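Local coordinates for immunity protein (Neisseria meningitidis, PDB 4Q7O) that probably protects the bacterium from a toxin of contact-dependent growth inhibition, most likely by binding and neutralising that cognate toxin, at residues 101-104 with 105-108. Numbering follows the deposited sequence.
Sequences IIPI and NLAY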
# COMPACT_ATOMS: atom_id res chain seq x y z
N ILE B 101 11.58 6.32 2.62
CA ILE B 101 12.73 6.10 3.49
C ILE B 101 12.27 6.09 4.94
O ILE B 101 11.48 6.94 5.35
CB ILE B 101 13.79 7.19 3.28
CG1 ILE B 101 14.40 7.06 1.87
CG2 ILE B 101 14.86 7.12 4.35
CD1 ILE B 101 15.16 8.30 1.40
N ILE B 102 12.74 5.11 5.71
CA ILE B 102 12.43 5.02 7.13
C ILE B 102 13.68 4.63 7.92
O ILE B 102 14.64 4.13 7.35
CB ILE B 102 11.29 4.01 7.42
CG1 ILE B 102 11.59 2.64 6.79
CG2 ILE B 102 9.96 4.55 6.93
CD1 ILE B 102 10.57 1.56 7.16
N PRO B 103 13.68 4.86 9.24
CA PRO B 103 14.81 4.36 10.03
C PRO B 103 14.89 2.83 9.98
O PRO B 103 13.85 2.16 9.91
CB PRO B 103 14.48 4.81 11.46
CG PRO B 103 13.54 5.97 11.29
CD PRO B 103 12.72 5.61 10.08
N ILE B 104 16.10 2.29 10.03
CA ILE B 104 16.28 0.84 10.06
C ILE B 104 15.53 0.18 11.23
O ILE B 104 14.97 -0.90 11.08
CB ILE B 104 17.78 0.47 10.03
CG1 ILE B 104 18.36 0.78 8.65
CG2 ILE B 104 17.99 -1.00 10.37
CD1 ILE B 104 19.86 0.68 8.57
N ASN B 105 15.48 0.84 12.38
CA ASN B 105 14.76 0.27 13.51
C ASN B 105 13.29 0.03 13.17
O ASN B 105 12.73 -1.02 13.48
CB ASN B 105 14.84 1.18 14.74
CG ASN B 105 16.20 1.17 15.39
OD1 ASN B 105 17.03 0.30 15.12
ND2 ASN B 105 16.42 2.12 16.29
N LEU B 106 12.67 1.02 12.54
CA LEU B 106 11.28 0.87 12.13
C LEU B 106 11.14 -0.20 11.06
O LEU B 106 10.18 -0.97 11.07
CB LEU B 106 10.70 2.22 11.66
CG LEU B 106 9.26 2.15 11.14
CD1 LEU B 106 8.29 1.65 12.20
CD2 LEU B 106 8.82 3.50 10.62
N ALA B 107 12.09 -0.26 10.13
CA ALA B 107 12.08 -1.33 9.14
C ALA B 107 12.10 -2.71 9.79
O ALA B 107 11.32 -3.59 9.41
CB ALA B 107 13.24 -1.19 8.17
N TYR B 108 12.97 -2.91 10.78
CA TYR B 108 12.98 -4.18 11.49
C TYR B 108 11.65 -4.49 12.18
O TYR B 108 11.20 -5.63 12.20
CB TYR B 108 14.13 -4.25 12.49
CG TYR B 108 15.40 -4.80 11.89
CD1 TYR B 108 15.61 -6.17 11.79
CD2 TYR B 108 16.38 -3.95 11.41
CE1 TYR B 108 16.77 -6.68 11.24
CE2 TYR B 108 17.56 -4.46 10.86
CZ TYR B 108 17.74 -5.82 10.77
OH TYR B 108 18.90 -6.32 10.22
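Pro103 and Ala107 are joined by the first i to i+4 hydrogen bond of helix 104-121, where strand 98-103 of the antiparallel sheet turns directly into the helix. Ala107 N donates to Pro103 O at 3.0 Å, and Tyr108 N follows one residue on, donating to Ile104 O at 2.9 Å. Pro103 occupies the N-cap, where its ring fixes phi near -63° as strand becomes helix; lacking a side-chain acceptor, it serves the helix through its main-chain carbonyl.

The apolar contacts run along the same turn. Ile102, the last buried isoleucine of the strand, sends its two branches to different helix residues. Its CG1 stands between backbone N and carbonyl carbon (chi1 53°), which places CD1 against the Ala107 backbone, 3.8 Å from Ala107 CA, and beside its CB. The other branch, CG2, meets Leu106 CD2 at 4.0 Å, and the two side chains run roughly perpendicular to one another. The small methyl of Ala107 is consistent with the close approach of Ile102 CD1 to the helix backbone, and both Ile102 and Ala107 also touch Ile87 of strand 86-91.

On another side of the turn, Ile104 and Tyr108 extend alongside each other. With chi1 of Ile104 at -71°, its CG2 lies anti to its own N, and that methyl reaches the ring edge in plane, 3.5 Å from Tyr108 CD2; Lys62 touches both residues, and Tyr136 of helix 126-139 meets the tyrosine ring edge-to-face.

Backbone bonds thus start the helix, Ile102 packs the end of the strand against Leu106 and Ala107, and Ile104 and Tyr108 pack along the helix itself, making a compact strand-to-helix junction without an intervening loop.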